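Local coordinates for Non-structural protein 3 (Porcine deltacoronavirus, PDB 6LN0), which is a multidomain coronavirus replication protein whose crystallised part includes a macro domain, probably an ADP-ribose-binding module, and a zinc-bearing papain-like protease domain, at residues 111-121 against 142-153. Sequence-based numbering, arbitrary orientation.
Sequences LTEPAHYVIPI and CPSDIGRVTLVT
Two neighbouring parallel strands of a beta-alpha-beta crossover meet here, strand 117-120 beside strand 146-152, their axes inclined by 19°. The register follows from a ladder of alternating backbone hydrogen bonds: Thr-150 N gives to Tyr-117 O (2.9 Å), Ile-119 N to Thr-150 O (2.6 Å), and Val-152 N to Ile-119 O. Ile-121 N extends it to Val-152 O (3.2 Å). At the start of the ladder a polar cluster forms. The Arg-148 guanidinium lies flat on one face of the His-116 imidazole with NH2 over the rim of the ring, planes 10° apart and centres 4.0 Å apart, while at the ring edge His-116 NE2 makes a nearly straight bond to Thr-150 OG1 (3.1 Å). With ND1 bonded to Ser-29, both ring nitrogens are engaged, which fixes the ring's rotation; Glu-15 salt-bridges Arg-148 NE and Lys-25 O takes a bond from NH2, and so they help hold the guanidinium over the ring. In the macro-domain sheet, strand 117-120 runs between 29-34 and 146-152, and helix 131-141 makes the crossover, packing against the face that carries Ile-119 and Leu-151. On the other face Val-118 CG1 meets Val-152 CG2 at 3.8 Å. Beyond the His-116 end, Ile-146 has CG1 anti to its amide nitrogen (chi1 173°) and a fully extended chain, which carries CD1 to Leu-111 CD2 (3.8 Å) and to CE2 of the Tyr-117 ring, crossing both side chains at about a right angle. Leu-111 CB also packs on Pro-143 CD, 4.0 Å away, with Phe-138 of the crossover helix touching the same leucine.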
# COMPACT_ATOMS: atom_id res chain seq x y z
N LEU A 111 -28.24 8.07 -23.02
CA LEU A 111 -28.44 7.74 -21.61
C LEU A 111 -28.82 9.02 -20.88
O LEU A 111 -27.98 9.71 -20.30
CB LEU A 111 -27.20 7.09 -21.03
CG LEU A 111 -26.79 5.83 -21.79
CD1 LEU A 111 -25.28 5.75 -21.95
CD2 LEU A 111 -27.34 4.58 -21.10
N THR A 112 -30.11 9.34 -20.92
CA THR A 112 -30.62 10.61 -20.45
C THR A 112 -31.71 10.48 -19.40
O THR A 112 -31.96 11.44 -18.67
CB THR A 112 -31.17 11.44 -21.62
OG1 THR A 112 -32.32 10.78 -22.17
CG2 THR A 112 -30.11 11.59 -22.69
N GLU A 113 -32.34 9.32 -19.30
CA GLU A 113 -33.52 9.10 -18.48
C GLU A 113 -33.31 7.83 -17.67
O GLU A 113 -32.52 6.97 -18.05
CB GLU A 113 -34.77 8.97 -19.35
CG GLU A 113 -34.89 10.01 -20.44
CD GLU A 113 -35.27 11.38 -19.89
OE1 GLU A 113 -34.64 12.39 -20.29
OE2 GLU A 113 -36.22 11.43 -19.06
N PRO A 114 -33.97 7.70 -16.54
CA PRO A 114 -33.74 6.50 -15.73
C PRO A 114 -34.58 5.32 -16.19
O PRO A 114 -35.71 5.10 -15.74
CB PRO A 114 -34.08 6.97 -14.31
CG PRO A 114 -35.07 8.06 -14.54
CD PRO A 114 -34.81 8.69 -15.86
N ALA A 115 -34.01 4.58 -17.14
CA ALA A 115 -34.65 3.44 -17.79
C ALA A 115 -33.61 2.35 -17.96
O ALA A 115 -32.41 2.57 -17.76
CB ALA A 115 -35.23 3.82 -19.16
N HIS A 116 -34.07 1.16 -18.36
CA HIS A 116 -33.19 0.05 -18.66
C HIS A 116 -32.83 0.09 -20.14
O HIS A 116 -33.68 -0.14 -21.00
CB HIS A 116 -33.82 -1.30 -18.32
CG HIS A 116 -33.07 -2.45 -18.90
ND1 HIS A 116 -33.65 -3.37 -19.75
CD2 HIS A 116 -31.76 -2.80 -18.80
CE1 HIS A 116 -32.74 -4.26 -20.12
NE2 HIS A 116 -31.59 -3.94 -19.56
N TYR A 117 -31.57 0.34 -20.44
CA TYR A 117 -31.09 0.48 -21.80
C TYR A 117 -30.46 -0.82 -22.28
O TYR A 117 -29.76 -1.51 -21.52
CB TYR A 117 -30.07 1.60 -21.89
CG TYR A 117 -30.67 2.97 -21.70
CD1 TYR A 117 -31.18 3.68 -22.78
CD2 TYR A 117 -30.70 3.57 -20.45
CE1 TYR A 117 -31.73 4.95 -22.62
CE2 TYR A 117 -31.25 4.83 -20.28
CZ TYR A 117 -31.76 5.52 -21.37
OH TYR A 117 -32.29 6.77 -21.21
N VAL A 118 -30.70 -1.16 -23.54
CA VAL A 118 -30.05 -2.28 -24.20
C VAL A 118 -29.33 -1.69 -25.39
O VAL A 118 -29.96 -1.08 -26.26
CB VAL A 118 -31.05 -3.36 -24.61
CG1 VAL A 118 -30.35 -4.48 -25.31
CG2 VAL A 118 -31.78 -3.88 -23.39
N ILE A 119 -28.01 -1.82 -25.40
CA ILE A 119 -27.24 -1.08 -26.40
C ILE A 119 -26.29 -2.02 -27.14
O ILE A 119 -25.36 -2.57 -26.54
CB ILE A 119 -26.47 0.09 -25.75
CG1 ILE A 119 -27.36 0.84 -24.77
CG2 ILE A 119 -25.97 1.05 -26.80
CD1 ILE A 119 -26.86 2.23 -24.43
N PRO A 120 -26.53 -2.27 -28.43
CA PRO A 120 -25.45 -2.76 -29.29
C PRO A 120 -24.29 -1.77 -29.27
O PRO A 120 -24.49 -0.57 -29.47
CB PRO A 120 -26.10 -2.84 -30.67
CG PRO A 120 -27.39 -2.01 -30.55
CD PRO A 120 -27.82 -2.21 -29.14
N ILE A 121 -23.08 -2.28 -29.03
CA ILE A 121 -21.91 -1.41 -29.01
C ILE A 121 -21.84 -0.66 -30.32
O ILE A 121 -21.99 -1.25 -31.40
CB ILE A 121 -20.64 -2.23 -28.75
CG1 ILE A 121 -20.72 -2.87 -27.37
CG2 ILE A 121 -19.41 -1.36 -28.87
CD1 ILE A 121 -19.85 -4.05 -27.23
N CYS A 142 -21.76 7.18 -19.25
CA CYS A 142 -22.75 6.52 -18.42
C CYS A 142 -22.92 7.23 -17.09
O CYS A 142 -21.94 7.38 -16.35
CB CYS A 142 -22.32 5.06 -18.22
SG CYS A 142 -23.62 4.02 -17.56
N PRO A 143 -24.12 7.72 -16.76
CA PRO A 143 -24.36 8.30 -15.44
C PRO A 143 -24.28 7.23 -14.36
O PRO A 143 -24.31 6.03 -14.63
CB PRO A 143 -25.77 8.88 -15.54
CG PRO A 143 -25.95 9.13 -17.02
CD PRO A 143 -25.23 8.01 -17.70
N SER A 144 -24.20 7.70 -13.11
CA SER A 144 -23.94 6.82 -11.96
C SER A 144 -25.20 6.26 -11.32
O SER A 144 -25.11 5.31 -10.53
CB SER A 144 -23.12 7.57 -10.91
OG SER A 144 -23.59 8.90 -10.74
N ASP A 145 -26.38 6.77 -11.66
CA ASP A 145 -27.61 6.41 -10.97
C ASP A 145 -28.64 5.76 -11.89
O ASP A 145 -29.83 5.72 -11.54
CB ASP A 145 -28.21 7.65 -10.29
CG ASP A 145 -28.46 8.78 -11.27
OD1 ASP A 145 -27.75 8.86 -12.29
OD2 ASP A 145 -29.38 9.60 -11.01
N ILE A 146 -28.22 5.24 -13.03
CA ILE A 146 -29.15 4.77 -14.06
C ILE A 146 -29.14 3.24 -14.07
O ILE A 146 -28.89 2.61 -15.10
CB ILE A 146 -28.77 5.41 -15.41
CG1 ILE A 146 -29.56 4.88 -16.60
CG2 ILE A 146 -27.28 5.31 -15.68
CD1 ILE A 146 -29.13 5.52 -17.88
N GLY A 147 -29.39 2.65 -12.90
CA GLY A 147 -29.64 1.23 -12.70
C GLY A 147 -28.98 0.22 -13.63
O GLY A 147 -27.82 0.35 -14.01
N ARG A 148 -29.74 -0.81 -13.99
CA ARG A 148 -29.23 -1.88 -14.82
C ARG A 148 -29.12 -1.44 -16.29
O ARG A 148 -30.05 -0.83 -16.83
CB ARG A 148 -30.13 -3.10 -14.69
CG ARG A 148 -29.80 -4.23 -15.63
CD ARG A 148 -31.01 -5.16 -15.81
NE ARG A 148 -30.66 -6.27 -16.70
CZ ARG A 148 -31.47 -6.80 -17.61
NH1 ARG A 148 -31.03 -7.81 -18.36
NH2 ARG A 148 -32.71 -6.35 -17.78
N VAL A 149 -27.98 -1.73 -16.92
CA VAL A 149 -27.71 -1.38 -18.32
C VAL A 149 -27.10 -2.58 -19.03
O VAL A 149 -26.23 -3.26 -18.49
CB VAL A 149 -26.77 -0.16 -18.46
CG1 VAL A 149 -26.59 0.18 -19.92
CG2 VAL A 149 -27.31 1.02 -17.70
N THR A 150 -27.52 -2.81 -20.28
CA THR A 150 -27.14 -4.00 -21.03
C THR A 150 -26.51 -3.59 -22.35
O THR A 150 -27.17 -2.97 -23.19
CB THR A 150 -28.37 -4.87 -21.30
OG1 THR A 150 -28.87 -5.39 -20.07
CG2 THR A 150 -28.00 -6.01 -22.23
N LEU A 151 -25.24 -3.93 -22.53
CA LEU A 151 -24.61 -3.82 -23.84
C LEU A 151 -24.57 -5.18 -24.50
O LEU A 151 -24.58 -6.23 -23.85
CB LEU A 151 -23.19 -3.28 -23.76
CG LEU A 151 -22.88 -2.14 -22.83
CD1 LEU A 151 -22.44 -2.80 -21.57
CD2 LEU A 151 -21.76 -1.30 -23.41
N VAL A 152 -24.51 -5.16 -25.83
CA VAL A 152 -24.70 -6.34 -26.65
C VAL A 152 -23.57 -6.39 -27.67
O VAL A 152 -23.29 -5.39 -28.34
CB VAL A 152 -26.07 -6.34 -27.36
CG1 VAL A 152 -26.18 -7.53 -28.31
CG2 VAL A 152 -27.19 -6.34 -26.33
N THR A 153 -22.95 -7.57 -27.80
CA THR A 153 -21.71 -7.66 -28.56
C THR A 153 -21.80 -8.63 -29.75
O THR A 153 -22.03 -8.19 -30.88
CB THR A 153 -20.56 -8.01 -27.59
OG1 THR A 153 -19.33 -8.17 -28.31
CG2 THR A 153 -20.86 -9.26 -26.72